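Putative Lipoprotein (Clostridium perfringens, PDB 5J7R) is of unknown function but, as a putative lipoprotein with a sporulation and spore germination domain, may act at the cell envelope in those processes. Local coordinates at residues N96-E110 and I132-F146. Numbering follows the deposited sequence.
Sequences NLSKEAIVNMSATKE and ILVDNQMVDSLGGNF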
loop_
_atom_site.group_PDB
_atom_site.type_symbol
_atom_site.label_atom_id
_atom_site.label_comp_id
_atom_site.label_asym_id
_atom_site.label_seq_id
_atom_site.Cartn_x
_atom_site.Cartn_y
_atom_site.Cartn_z
ATOM N N ASN A 96 -12.026 14.000 6.522
ATOM C CA ASN A 96 -13.202 14.757 6.156
ATOM C C ASN A 96 -14.433 13.865 6.107
ATOM O O ASN A 96 -14.577 13.045 5.207
ATOM C CB ASN A 96 -12.953 15.413 4.805
ATOM C CG ASN A 96 -14.068 16.334 4.390
ATOM O OD1 ASN A 96 -14.842 16.820 5.226
ATOM N ND2 ASN A 96 -14.143 16.615 3.099
ATOM N N LEU A 97 -15.338 14.068 7.064
ATOM C CA LEU A 97 -16.559 13.266 7.185
ATOM C C LEU A 97 -17.789 14.047 6.769
ATOM O O LEU A 97 -17.733 15.258 6.602
ATOM C CB LEU A 97 -16.724 12.804 8.640
ATOM C CG LEU A 97 -15.530 12.048 9.247
ATOM C CD1 LEU A 97 -15.759 11.794 10.727
ATOM C CD2 LEU A 97 -15.242 10.741 8.514
ATOM N N SER A 98 -18.898 13.336 6.589
ATOM C CA SER A 98 -20.169 13.953 6.218
ATOM C C SER A 98 -20.889 14.423 7.483
ATOM O O SER A 98 -20.448 14.141 8.607
ATOM C CB SER A 98 -21.048 12.956 5.467
ATOM O OG SER A 98 -21.348 11.827 6.272
ATOM N N LYS A 99 -22.001 15.129 7.294
ATOM C CA LYS A 99 -22.827 15.651 8.399
ATOM C C LYS A 99 -23.358 14.554 9.357
ATOM O O LYS A 99 -23.578 14.817 10.539
ATOM C CB LYS A 99 -24.000 16.444 7.804
ATOM C CG LYS A 99 -24.989 17.060 8.777
ATOM C CD LYS A 99 -26.170 17.666 8.019
ATOM C CE LYS A 99 -27.161 18.419 8.897
ATOM N NZ LYS A 99 -28.120 19.232 8.085
ATOM N N GLU A 100 -23.552 13.334 8.850
ATOM C CA GLU A 100 -24.060 12.212 9.668
ATOM C C GLU A 100 -23.172 11.879 10.873
ATOM O O GLU A 100 -23.640 11.282 11.826
ATOM C CB GLU A 100 -24.276 10.942 8.827
ATOM C CG GLU A 100 -25.435 10.988 7.831
ATOM C CD GLU A 100 -25.239 11.947 6.665
ATOM O OE1 GLU A 100 -26.256 12.356 6.084
ATOM O OE2 GLU A 100 -24.080 12.303 6.335
ATOM N N ALA A 101 -21.903 12.270 10.821
ATOM C CA ALA A 101 -20.971 12.009 11.925
ATOM C C ALA A 101 -21.278 12.827 13.174
ATOM O O ALA A 101 -20.882 12.445 14.271
ATOM C CB ALA A 101 -19.538 12.271 11.481
ATOM N N ILE A 102 -21.973 13.953 12.999
ATOM C CA ILE A 102 -22.329 14.830 14.115
ATOM C C ILE A 102 -23.654 14.369 14.720
ATOM O O ILE A 102 -24.702 14.475 14.084
ATOM C CB ILE A 102 -22.426 16.313 13.678
ATOM C CG1 ILE A 102 -21.081 16.784 13.103
ATOM C CG2 ILE A 102 -22.827 17.197 14.861
ATOM C CD1 ILE A 102 -21.084 18.209 12.575
ATOM N N VAL A 103 -23.583 13.844 15.945
ATOM C CA VAL A 103 -24.753 13.365 16.694
ATOM C C VAL A 103 -24.542 13.669 18.171
ATOM O O VAL A 103 -23.451 14.068 18.576
ATOM C CB VAL A 103 -24.997 11.843 16.520
ATOM C CG1 VAL A 103 -25.380 11.518 15.082
ATOM C CG2 VAL A 103 -23.779 11.028 16.948
ATOM N N ASN A 104 -25.595 13.512 18.969
ATOM C CA ASN A 104 -25.485 13.737 20.410
ATOM C C ASN A 104 -24.824 12.561 21.062
ATOM O O ASN A 104 -25.359 11.465 20.970
ATOM C CB ASN A 104 -26.866 13.830 21.073
ATOM C CG ASN A 104 -27.554 15.135 20.789
ATOM O OD1 ASN A 104 -27.125 15.901 19.925
ATOM N ND2 ASN A 104 -28.619 15.408 21.524
HETATM N N MSE A 105 -23.727 12.793 21.776
HETATM C CA MSE A 105 -23.002 11.718 22.462
HETATM C C MSE A 105 -22.624 12.090 23.869
HETATM O O MSE A 105 -22.477 13.269 24.195
HETATM C CB MSE A 105 -21.655 11.416 21.794
HETATM C CG MSE A 105 -21.699 11.022 20.317
HETATM SE SE MSE A 105 -19.841 10.753 19.668
HETATM C CE MSE A 105 -20.175 10.991 17.741
ATOM N N SER A 106 -22.449 11.069 24.710
ATOM C CA SER A 106 -22.025 11.269 26.094
ATOM C C SER A 106 -20.529 11.534 26.037
ATOM O O SER A 106 -19.858 11.126 25.078
ATOM C CB SER A 106 -22.289 10.028 26.940
ATOM O OG SER A 106 -21.574 8.907 26.445
ATOM N N ALA A 107 -20.000 12.214 27.045
ATOM C CA ALA A 107 -18.569 12.517 27.071
ATOM C C ALA A 107 -17.683 11.268 27.074
ATOM O O ALA A 107 -16.574 11.296 26.536
ATOM C CB ALA A 107 -18.244 13.395 28.251
ATOM N N THR A 108 -18.170 10.180 27.662
ATOM C CA THR A 108 -17.397 8.934 27.703
ATOM C C THR A 108 -17.399 8.259 26.327
ATOM O O THR A 108 -16.373 7.730 25.906
ATOM C CB THR A 108 -17.854 7.970 28.828
ATOM O OG1 THR A 108 -19.240 7.661 28.658
ATOM C CG2 THR A 108 -17.628 8.625 30.191
ATOM N N LYS A 109 -18.530 8.303 25.620
ATOM C CA LYS A 109 -18.635 7.696 24.287
ATOM C C LYS A 109 -17.825 8.517 23.277
ATOM O O LYS A 109 -17.075 7.955 22.468
ATOM C CB LYS A 109 -20.105 7.602 23.853
ATOM C CG LYS A 109 -20.400 6.938 22.536
ATOM C CD LYS A 109 -20.216 5.431 22.592
ATOM C CE LYS A 109 -20.220 4.825 21.160
ATOM N NZ LYS A 109 -20.408 3.345 21.052
ATOM N N GLU A 110 -17.959 9.842 23.340
ATOM C CA GLU A 110 -17.236 10.725 22.427
ATOM C C GLU A 110 -15.728 10.601 22.626
ATOM O O GLU A 110 -14.973 10.651 21.656
ATOM C CB GLU A 110 -17.667 12.187 22.582
ATOM C CG GLU A 110 -16.972 13.127 21.592
ATOM C CD GLU A 110 -17.426 14.575 21.670
ATOM O OE1 GLU A 110 -17.876 14.976 22.747
ATOM O OE2 GLU A 110 -17.300 15.320 20.663
ATOM N N ILE A 132 -10.191 16.445 12.159
ATOM C CA ILE A 132 -11.498 16.021 11.672
ATOM C C ILE A 132 -12.259 17.220 11.137
ATOM O O ILE A 132 -12.314 18.254 11.780
ATOM C CB ILE A 132 -12.317 15.317 12.768
ATOM C CG1 ILE A 132 -11.553 14.075 13.250
ATOM C CG2 ILE A 132 -13.699 14.946 12.225
ATOM C CD1 ILE A 132 -12.192 13.314 14.388
ATOM N N LEU A 133 -12.828 17.056 9.949
ATOM C CA LEU A 133 -13.614 18.084 9.285
ATOM C C LEU A 133 -14.931 17.452 8.919
ATOM O O LEU A 133 -15.028 16.236 8.772
ATOM C CB LEU A 133 -12.956 18.563 7.982
ATOM C CG LEU A 133 -11.545 19.118 7.956
ATOM C CD1 LEU A 133 -11.196 19.561 6.542
ATOM C CD2 LEU A 133 -11.372 20.262 8.920
ATOM N N VAL A 134 -15.939 18.290 8.750
ATOM C CA VAL A 134 -17.263 17.846 8.380
ATOM C C VAL A 134 -17.673 18.678 7.178
ATOM O O VAL A 134 -17.618 19.906 7.231
ATOM C CB VAL A 134 -18.256 18.013 9.541
ATOM C CG1 VAL A 134 -19.656 17.588 9.121
ATOM C CG2 VAL A 134 -17.784 17.204 10.746
ATOM N N ASP A 135 -18.047 18.006 6.091
ATOM C CA ASP A 135 -18.461 18.667 4.839
ATOM C C ASP A 135 -17.412 19.669 4.359
ATOM O O ASP A 135 -17.733 20.811 4.020
ATOM C CB ASP A 135 -19.816 19.354 5.008
ATOM C CG ASP A 135 -20.382 19.888 3.689
ATOM O OD1 ASP A 135 -19.851 19.584 2.603
ATOM O OD2 ASP A 135 -21.379 20.622 3.737
ATOM N N ASN A 136 -16.158 19.225 4.361
ATOM C CA ASN A 136 -14.994 20.008 3.932
ATOM C C ASN A 136 -14.732 21.250 4.800
ATOM O O ASN A 136 -13.888 22.070 4.453
ATOM C CB ASN A 136 -15.130 20.437 2.462
ATOM C CG ASN A 136 -13.789 20.720 1.814
ATOM O OD1 ASN A 136 -12.740 20.521 2.422
ATOM N ND2 ASN A 136 -13.818 21.171 0.566
ATOM N N GLN A 137 -15.440 21.384 5.921
ATOM C CA GLN A 137 -15.281 22.563 6.806
ATOM C C GLN A 137 -14.927 22.211 8.234
ATOM O O GLN A 137 -15.087 21.072 8.671
ATOM C CB GLN A 137 -16.569 23.403 6.814
ATOM C CG GLN A 137 -17.025 23.891 5.442
ATOM C CD GLN A 137 -18.410 24.543 5.449
ATOM O OE1 GLN A 137 -19.036 24.723 6.493
ATOM N NE2 GLN A 137 -18.889 24.900 4.266
HETATM N N MSE A 138 -14.460 23.217 8.961
HETATM C CA MSE A 138 -14.084 23.067 10.360
HETATM C C MSE A 138 -15.301 22.944 11.222
HETATM O O MSE A 138 -16.334 23.514 10.905
HETATM C CB MSE A 138 -13.383 24.374 10.775
HETATM C CG MSE A 138 -12.809 24.332 12.197
HETATM SE SE MSE A 138 -13.981 25.526 13.223
HETATM C CE MSE A 138 -12.687 26.987 13.299
ATOM N N VAL A 139 -15.177 22.187 12.317
ATOM C CA VAL A 139 -16.269 22.000 13.289
ATOM C C VAL A 139 -15.764 22.044 14.730
ATOM O O VAL A 139 -14.631 21.641 15.022
ATOM C CB VAL A 139 -17.057 20.696 13.062
ATOM C CG1 VAL A 139 -17.906 20.815 11.809
ATOM C CG2 VAL A 139 -16.126 19.491 12.996
ATOM N N ASP A 140 -16.617 22.548 15.622
ATOM C CA ASP A 140 -16.277 22.660 17.034
ATOM C C ASP A 140 -16.309 21.303 17.738
ATOM O O ASP A 140 -15.440 21.033 18.558
ATOM C CB ASP A 140 -17.195 23.671 17.752
ATOM C CG ASP A 140 -17.135 25.071 17.139
ATOM O OD1 ASP A 140 -16.380 25.290 16.163
ATOM O OD2 ASP A 140 -17.860 25.963 17.637
ATOM N N SER A 141 -17.276 20.443 17.403
ATOM C CA SER A 141 -17.396 19.133 18.067
ATOM C C SER A 141 -18.305 18.139 17.337
ATOM O O SER A 141 -19.227 18.540 16.627
ATOM C CB SER A 141 -17.961 19.347 19.483
ATOM O OG SER A 141 -18.021 18.133 20.217
ATOM N N LEU A 142 -18.039 16.844 17.517
ATOM C CA LEU A 142 -18.873 15.793 16.925
ATOM C C LEU A 142 -20.030 15.456 17.841
ATOM O O LEU A 142 -21.182 15.423 17.415
ATOM C CB LEU A 142 -18.088 14.503 16.679
ATOM C CG LEU A 142 -17.044 14.475 15.579
ATOM C CD1 LEU A 142 -16.406 13.096 15.545
ATOM C CD2 LEU A 142 -17.664 14.807 14.231
ATOM N N GLY A 143 -19.697 15.181 19.100
ATOM C CA GLY A 143 -20.667 14.810 20.125
ATOM C C GLY A 143 -21.167 15.927 20.997
ATOM O O GLY A 143 -22.256 15.827 21.527
ATOM N N GLY A 144 -20.354 16.971 21.165
ATOM C CA GLY A 144 -20.705 18.117 21.983
ATOM C C GLY A 144 -19.755 18.322 23.161
ATOM O O GLY A 144 -19.628 19.439 23.670
ATOM N N ASN A 145 -19.056 17.266 23.575
ATOM C CA ASN A 145 -18.154 17.360 24.747
ATOM C C ASN A 145 -16.661 17.591 24.487
ATOM O O ASN A 145 -15.895 17.755 25.434
ATOM C CB ASN A 145 -18.274 16.088 25.588
ATOM C CG ASN A 145 -19.725 15.703 25.886
ATOM O OD1 ASN A 145 -20.366 16.367 26.683
ATOM N ND2 ASN A 145 -20.226 14.596 25.307
ATOM N N PHE A 146 -16.235 17.571 23.232
ATOM C CA PHE A 146 -14.827 17.758 22.894
ATOM C C PHE A 146 -14.617 18.731 21.751
ATOM O O PHE A 146 -15.326 18.696 20.750
ATOM C CB PHE A 146 -14.154 16.415 22.595
ATOM C CG PHE A 146 -13.921 15.578 23.814
ATOM C CD1 PHE A 146 -14.900 14.718 24.282
ATOM C CD2 PHE A 146 -12.714 15.661 24.506
ATOM C CE1 PHE A 146 -14.686 13.954 25.415
ATOM C CE2 PHE A 146 -12.494 14.899 25.638
ATOM C CZ PHE A 146 -13.484 14.044 26.095
#
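Asn96 and Leu97 run parallel to Leu133 and Val134, and the pairing is fixed by two backbone hydrogen bonds, Leu97 N to Leu133 O (2.8 Å) and Asp135 N to Leu97 O (2.8 Å). The Asn96 amide reaches past the strand end because its chi1 of -175° sets CG opposite the backbone N, and there its OD1 accepts from Asn136 N at 2.9 Å; that bond ties the strand to the type I' turn from Val134 to Gln137. Ser85 OG, on the adjoining strand 83-89, holds Asn96 ND2. On the sheet face that carries Leu97 and Val134, the loop residue Ile102 lays CD1 against Val134 CG1 (3.8 Å), while its CG1 meets Leu142 CD2, the two side chains crossing at about a right angle.

Further along, the Glu110 carboxylate binds the 141-146 loop. Its chain is extended throughout (chi1 -177°), which carries the oxygens to the loop backbone: OE1 accepts from Asn145 N through its syn lone pair (2.7 Å), and OE2 from Gly143 N (2.9 Å), met from above the carboxylate plane. Asn145 ND2 in turn makes a weak bond to Met105 O, just ahead of helix 107-121. The Phe146 ring stands nearly perpendicular to the carboxylate, planes 89° apart, and its edge faces Glu110 and Ala107 O. Within the loop, Ser141 OG accepts from Gly144 N (2.8 Å), an ST motif, and also donates to Phe146 O. The contact thus joins both strands and the helix start of a beta-alpha-beta crossover, strand 92-97, helix 107-121 and strand 129-134.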